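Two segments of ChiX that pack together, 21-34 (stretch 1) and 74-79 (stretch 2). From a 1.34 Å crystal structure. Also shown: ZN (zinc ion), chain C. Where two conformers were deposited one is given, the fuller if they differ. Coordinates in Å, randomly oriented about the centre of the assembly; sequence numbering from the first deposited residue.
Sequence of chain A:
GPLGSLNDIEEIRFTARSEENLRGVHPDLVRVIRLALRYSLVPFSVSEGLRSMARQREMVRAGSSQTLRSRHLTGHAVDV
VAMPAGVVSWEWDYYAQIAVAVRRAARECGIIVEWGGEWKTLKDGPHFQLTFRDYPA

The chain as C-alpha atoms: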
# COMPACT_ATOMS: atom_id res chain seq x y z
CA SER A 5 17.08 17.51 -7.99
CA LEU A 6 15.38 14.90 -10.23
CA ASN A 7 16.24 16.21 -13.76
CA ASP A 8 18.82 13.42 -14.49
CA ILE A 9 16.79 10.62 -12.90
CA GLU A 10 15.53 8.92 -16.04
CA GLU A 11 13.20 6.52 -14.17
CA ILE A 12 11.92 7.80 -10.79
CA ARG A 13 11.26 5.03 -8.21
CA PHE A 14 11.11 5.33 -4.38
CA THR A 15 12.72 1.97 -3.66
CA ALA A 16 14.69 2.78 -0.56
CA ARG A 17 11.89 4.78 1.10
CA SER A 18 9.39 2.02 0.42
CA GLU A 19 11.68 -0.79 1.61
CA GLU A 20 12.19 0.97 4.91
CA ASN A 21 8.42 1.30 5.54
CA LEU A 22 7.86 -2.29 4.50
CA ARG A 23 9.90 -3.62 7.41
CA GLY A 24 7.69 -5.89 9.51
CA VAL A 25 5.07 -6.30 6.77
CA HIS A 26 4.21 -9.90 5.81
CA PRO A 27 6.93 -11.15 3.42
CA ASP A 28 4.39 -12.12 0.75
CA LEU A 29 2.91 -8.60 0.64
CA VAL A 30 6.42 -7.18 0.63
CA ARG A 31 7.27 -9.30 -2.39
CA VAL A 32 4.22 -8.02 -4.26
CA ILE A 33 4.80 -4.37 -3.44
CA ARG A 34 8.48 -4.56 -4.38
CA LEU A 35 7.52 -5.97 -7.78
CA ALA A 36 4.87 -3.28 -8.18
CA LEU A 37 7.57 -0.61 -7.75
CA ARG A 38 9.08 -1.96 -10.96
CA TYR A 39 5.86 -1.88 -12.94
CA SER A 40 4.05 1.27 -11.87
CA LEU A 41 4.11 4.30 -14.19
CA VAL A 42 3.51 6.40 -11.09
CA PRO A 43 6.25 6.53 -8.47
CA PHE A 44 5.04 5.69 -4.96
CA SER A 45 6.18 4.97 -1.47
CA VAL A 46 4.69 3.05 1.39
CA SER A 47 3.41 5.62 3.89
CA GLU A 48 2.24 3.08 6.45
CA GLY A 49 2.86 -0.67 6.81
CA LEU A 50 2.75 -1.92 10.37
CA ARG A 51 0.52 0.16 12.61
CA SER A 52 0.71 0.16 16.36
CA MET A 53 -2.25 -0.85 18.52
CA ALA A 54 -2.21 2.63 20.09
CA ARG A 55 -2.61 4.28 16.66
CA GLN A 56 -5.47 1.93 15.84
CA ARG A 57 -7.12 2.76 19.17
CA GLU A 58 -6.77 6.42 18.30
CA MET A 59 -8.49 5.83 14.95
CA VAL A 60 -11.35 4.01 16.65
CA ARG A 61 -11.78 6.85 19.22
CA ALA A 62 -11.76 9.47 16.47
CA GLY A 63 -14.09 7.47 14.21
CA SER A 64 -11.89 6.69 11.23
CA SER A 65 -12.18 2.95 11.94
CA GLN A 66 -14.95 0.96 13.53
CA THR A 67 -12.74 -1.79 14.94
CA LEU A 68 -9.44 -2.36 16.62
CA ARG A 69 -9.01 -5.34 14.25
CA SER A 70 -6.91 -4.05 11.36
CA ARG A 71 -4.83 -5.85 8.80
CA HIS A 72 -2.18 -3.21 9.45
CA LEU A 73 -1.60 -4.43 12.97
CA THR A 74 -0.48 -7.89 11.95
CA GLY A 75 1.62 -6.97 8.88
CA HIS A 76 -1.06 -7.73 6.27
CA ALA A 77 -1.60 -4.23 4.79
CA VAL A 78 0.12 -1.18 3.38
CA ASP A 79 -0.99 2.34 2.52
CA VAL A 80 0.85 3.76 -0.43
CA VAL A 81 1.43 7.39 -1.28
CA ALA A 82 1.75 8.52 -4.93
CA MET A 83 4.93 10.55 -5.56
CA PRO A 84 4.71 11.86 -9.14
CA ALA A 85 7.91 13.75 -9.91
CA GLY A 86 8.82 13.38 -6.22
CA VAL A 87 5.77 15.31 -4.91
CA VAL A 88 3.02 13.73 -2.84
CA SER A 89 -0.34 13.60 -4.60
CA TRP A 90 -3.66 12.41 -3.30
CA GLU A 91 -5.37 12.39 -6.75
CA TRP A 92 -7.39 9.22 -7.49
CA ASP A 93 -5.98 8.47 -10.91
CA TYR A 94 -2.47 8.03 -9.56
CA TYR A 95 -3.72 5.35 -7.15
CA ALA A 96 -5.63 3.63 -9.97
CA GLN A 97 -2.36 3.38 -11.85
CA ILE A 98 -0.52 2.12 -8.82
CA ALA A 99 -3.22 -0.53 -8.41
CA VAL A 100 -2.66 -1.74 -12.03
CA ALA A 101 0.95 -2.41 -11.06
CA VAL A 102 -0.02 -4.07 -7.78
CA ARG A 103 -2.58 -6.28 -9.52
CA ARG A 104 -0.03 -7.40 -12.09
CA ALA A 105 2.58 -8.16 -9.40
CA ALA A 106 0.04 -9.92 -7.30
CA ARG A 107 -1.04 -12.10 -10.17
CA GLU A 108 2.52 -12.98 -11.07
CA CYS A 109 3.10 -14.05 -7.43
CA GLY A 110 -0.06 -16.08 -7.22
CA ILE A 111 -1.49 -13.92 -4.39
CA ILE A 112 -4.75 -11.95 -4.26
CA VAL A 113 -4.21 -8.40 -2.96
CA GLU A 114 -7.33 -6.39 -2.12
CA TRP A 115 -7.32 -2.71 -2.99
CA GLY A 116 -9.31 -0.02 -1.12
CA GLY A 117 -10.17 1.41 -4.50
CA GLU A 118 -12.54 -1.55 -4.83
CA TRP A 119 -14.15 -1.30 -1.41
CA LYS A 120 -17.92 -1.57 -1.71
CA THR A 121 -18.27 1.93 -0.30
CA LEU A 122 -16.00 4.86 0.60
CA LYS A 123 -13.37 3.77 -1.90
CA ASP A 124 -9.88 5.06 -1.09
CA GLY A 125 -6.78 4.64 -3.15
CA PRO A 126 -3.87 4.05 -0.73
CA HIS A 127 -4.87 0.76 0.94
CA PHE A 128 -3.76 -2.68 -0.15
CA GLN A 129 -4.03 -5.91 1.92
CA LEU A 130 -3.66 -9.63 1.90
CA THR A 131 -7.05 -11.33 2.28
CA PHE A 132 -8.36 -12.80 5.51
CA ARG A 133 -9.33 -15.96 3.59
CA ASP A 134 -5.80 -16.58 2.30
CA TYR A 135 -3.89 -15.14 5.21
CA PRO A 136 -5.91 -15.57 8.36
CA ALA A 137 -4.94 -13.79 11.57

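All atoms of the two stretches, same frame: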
# COMPACT_ATOMS: atom_id res chain seq x y z
N ASN A 21 9.77 1.33 4.97
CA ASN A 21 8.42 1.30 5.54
C ASN A 21 7.72 -0.05 5.40
O ASN A 21 6.65 -0.31 5.99
CB ASN A 21 7.49 2.35 4.91
CG ASN A 21 7.59 3.72 5.56
OD1 ASN A 21 7.13 3.91 6.69
ND2 ASN A 21 8.13 4.71 4.83
N LEU A 22 8.31 -0.92 4.61
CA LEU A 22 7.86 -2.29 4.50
C LEU A 22 8.44 -3.22 5.56
O LEU A 22 8.04 -4.38 5.64
CB LEU A 22 8.25 -2.84 3.11
CG LEU A 22 7.36 -2.35 1.98
CD1 LEU A 22 7.99 -2.65 0.62
CD2 LEU A 22 5.98 -2.93 2.07
N ARG A 23 9.36 -2.75 6.38
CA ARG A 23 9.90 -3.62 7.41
C ARG A 23 8.79 -4.02 8.40
O ARG A 23 7.99 -3.19 8.86
CB ARG A 23 11.08 -2.96 8.12
CG ARG A 23 12.32 -2.79 7.26
CD ARG A 23 13.35 -2.08 8.14
NE ARG A 23 14.57 -1.73 7.42
CZ ARG A 23 15.68 -2.46 7.41
NH1 ARG A 23 15.77 -3.61 8.09
NH2 ARG A 23 16.74 -2.03 6.72
N GLY A 24 8.74 -5.32 8.70
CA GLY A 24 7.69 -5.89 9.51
C GLY A 24 6.40 -6.27 8.82
O GLY A 24 5.55 -6.91 9.41
N VAL A 25 6.23 -5.90 7.56
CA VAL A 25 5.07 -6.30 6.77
C VAL A 25 5.28 -7.78 6.39
O VAL A 25 6.41 -8.26 6.15
CB VAL A 25 4.91 -5.32 5.58
CG1 VAL A 25 3.86 -5.76 4.61
CG2 VAL A 25 4.57 -3.96 6.15
N HIS A 26 4.18 -8.49 6.22
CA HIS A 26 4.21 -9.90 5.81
C HIS A 26 5.08 -10.07 4.57
O HIS A 26 4.87 -9.33 3.60
CB HIS A 26 2.80 -10.39 5.50
CG HIS A 26 2.70 -11.88 5.36
ND1 HIS A 26 3.18 -12.56 4.27
CD2 HIS A 26 2.23 -12.82 6.21
CE1 HIS A 26 3.02 -13.85 4.45
NE2 HIS A 26 2.42 -14.03 5.62
N PRO A 27 6.05 -11.01 4.58
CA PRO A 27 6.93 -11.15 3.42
C PRO A 27 6.24 -11.30 2.08
O PRO A 27 6.81 -10.90 1.07
CB PRO A 27 7.79 -12.37 3.79
CG PRO A 27 7.77 -12.43 5.28
CD PRO A 27 6.43 -11.91 5.69
N ASP A 28 5.08 -11.93 2.01
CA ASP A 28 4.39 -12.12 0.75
C ASP A 28 3.85 -10.79 0.21
O ASP A 28 3.93 -10.54 -1.01
CB ASP A 28 3.31 -13.17 0.82
CG ASP A 28 3.88 -14.57 1.01
OD1 ASP A 28 5.12 -14.78 0.87
OD2 ASP A 28 3.04 -15.45 1.28
N LEU A 29 3.34 -9.93 1.10
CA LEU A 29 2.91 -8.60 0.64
C LEU A 29 4.13 -7.76 0.25
O LEU A 29 4.09 -7.01 -0.70
CB LEU A 29 2.05 -7.95 1.72
CG LEU A 29 1.47 -6.59 1.31
CD1 LEU A 29 0.65 -6.62 0.06
CD2 LEU A 29 0.57 -6.07 2.44
N VAL A 30 5.21 -7.88 1.01
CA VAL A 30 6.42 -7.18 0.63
C VAL A 30 6.86 -7.56 -0.79
O VAL A 30 7.24 -6.70 -1.58
CB VAL A 30 7.57 -7.45 1.61
CG1 VAL A 30 8.89 -6.83 1.13
CG2 VAL A 30 7.21 -6.91 2.98
N ARG A 31 6.81 -8.85 -1.08
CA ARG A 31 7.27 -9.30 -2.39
C ARG A 31 6.42 -8.66 -3.51
O ARG A 31 6.96 -8.14 -4.51
CB ARG A 31 7.21 -10.81 -2.42
CG ARG A 31 7.81 -11.43 -3.66
CD ARG A 31 8.49 -12.75 -3.26
NE ARG A 31 7.60 -13.57 -2.46
CZ ARG A 31 6.60 -14.32 -2.93
NH1 ARG A 31 6.33 -14.42 -4.24
NH2 ARG A 31 5.86 -15.01 -2.06
N VAL A 32 5.11 -8.60 -3.29
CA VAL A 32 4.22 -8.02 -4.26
C VAL A 32 4.47 -6.51 -4.46
O VAL A 32 4.57 -6.00 -5.59
CB VAL A 32 2.75 -8.26 -3.90
CG1 VAL A 32 1.82 -7.42 -4.75
CG2 VAL A 32 2.42 -9.76 -4.01
N ILE A 33 4.61 -5.81 -3.34
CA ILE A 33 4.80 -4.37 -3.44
C ILE A 33 6.13 -4.06 -4.09
O ILE A 33 6.24 -3.09 -4.88
CB ILE A 33 4.65 -3.66 -2.08
CG1 ILE A 33 3.23 -3.85 -1.50
CG2 ILE A 33 4.97 -2.18 -2.20
CD1 ILE A 33 2.06 -3.30 -2.32
N ARG A 34 7.16 -4.83 -3.77
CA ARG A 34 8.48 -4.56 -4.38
C ARG A 34 8.44 -4.75 -5.90
O ARG A 34 9.05 -3.95 -6.63
CB ARG A 34 9.58 -5.44 -3.78
CG ARG A 34 9.89 -5.00 -2.34
CD ARG A 34 10.94 -5.81 -1.64
NE ARG A 34 12.23 -5.48 -2.23
CZ ARG A 34 13.13 -6.34 -2.70
NH1 ARG A 34 12.92 -7.63 -2.67
NH2 ARG A 34 14.26 -5.87 -3.22
N THR A 74 -1.08 -6.57 12.01
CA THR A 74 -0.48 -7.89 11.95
C THR A 74 0.52 -8.01 10.78
O THR A 74 1.11 -9.04 10.60
CB THR A 74 -1.60 -8.93 11.79
OG1 THR A 74 -2.43 -8.53 10.69
CG2 THR A 74 -2.43 -9.07 13.05
N GLY A 75 0.73 -6.94 10.02
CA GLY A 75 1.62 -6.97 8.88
C GLY A 75 0.97 -7.27 7.55
O GLY A 75 1.67 -7.49 6.57
N HIS A 76 -0.36 -7.28 7.48
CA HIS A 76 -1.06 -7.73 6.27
C HIS A 76 -1.54 -6.58 5.36
O HIS A 76 -2.30 -6.86 4.40
CB HIS A 76 -2.21 -8.66 6.61
CG HIS A 76 -1.79 -9.94 7.27
ND1 HIS A 76 -1.58 -10.04 8.62
CD2 HIS A 76 -1.58 -11.17 6.76
CE1 HIS A 76 -1.26 -11.28 8.92
NE2 HIS A 76 -1.23 -11.99 7.81
N ALA A 77 -1.14 -5.33 5.62
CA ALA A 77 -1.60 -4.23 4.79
C ALA A 77 -0.57 -3.14 4.69
O ALA A 77 0.29 -2.98 5.54
CB ALA A 77 -2.88 -3.67 5.39
N VAL A 78 -0.65 -2.40 3.60
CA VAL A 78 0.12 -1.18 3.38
C VAL A 78 -0.81 -0.10 2.86
O VAL A 78 -1.77 -0.39 2.13
CB VAL A 78 1.30 -1.37 2.40
CG1 VAL A 78 2.29 -2.38 2.97
CG2 VAL A 78 0.82 -1.82 1.05
N ASP A 79 -0.48 1.15 3.21
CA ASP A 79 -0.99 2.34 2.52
C ASP A 79 0.15 2.94 1.71
O ASP A 79 1.21 3.15 2.25
CB ASP A 79 -1.52 3.32 3.54
CG ASP A 79 -2.78 2.88 4.22
OD1 ASP A 79 -3.38 1.88 3.88
OD2 ASP A 79 -3.21 3.57 5.15
ZN ZN C . -4.68 1.03 5.13

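Val78 forms the apolar centre of the contact. It lies on the strand of stretch 2, its CA-to-CB bond points toward stretch 1, and it loses more surface to the other segment than any other residue of the pair. Four apolar side chains of stretch 1 converge on its two methyl groups. Leu22 CD2 lies 3.8 Å from Val78 CG1, and Val25 CG1 and Leu29 CD2 each lie 4.1 Å from that same Val78 CG1; the other branch, Val78 CG2, meets Ile33 CD1 at 3.9 Å. The short, forked side chain, with chi1 in the m rotamer, thus presents one methyl to the turn and the start of the helix and the other to a residue one turn further along.

Leu29 and Ile33 are four residues apart on the helix that begins at Pro27, so both project from the same side, toward the strand. Ile33 N donates to Leu29 O at 2.9 Å, a regular helical bond. The helix and strand axes run at 37° to one another and approach no closer than 9.5 Å, a gap that these side chains bridge. Leu29, with chi1 t and chi2 p, also brings CD2 against the strand backbone, 3.6 Å from His76 O and 3.7 Å from Ala77 N. Ala77 points its methyl away from stretch 1 and contributes little but backbone to the contact.

Leu22 and Val25 reach the centre from the ends of a type II beta turn, closed by a bond of 3.0 Å from Val25 N to Leu22 O. The CA-to-CB bond of Leu22 points sideways, but the end of its side chain comes nearer to stretch 2. Gly24, with a positive phi of 84°, suits its place in the turn, since a CB there would be jammed against the preceding carbonyl oxygen.

Beyond the apolar cluster the backbones come close, with the CA atoms of Val25 and Gly75 4.1 Å apart. Here lies the one hydrogen bond between the stretches: His26 N donates to Gly75 O at 2.7 Å, nearly linear at 172°. Val25 CG1 packs 3.4 Å from the same Gly75 O. Gly75 is buried, and its lack of a side chain permits this approach: an ideal CB would point toward stretch 1, only 3.1 Å from Gly24 O and 3.3 Å from His26 N. Its own backbone angles, 94°/9°, also call for glycine.

At the polar edge two histidine rings meet obliquely, their centroids 5.4 Å apart and their planes at 37°, with His26 CD2 3.9 Å from His76 NE2. Each imidazole is also tied within its own segment through ND1. His26 caps the helix, its ND1 accepting from Asp28 N at 3.0 Å, while His76 ND1 and Thr74 OG1 share a hydrogen bond of 2.7 Å. Altogether the two segments bury 368 Å², counting both sides.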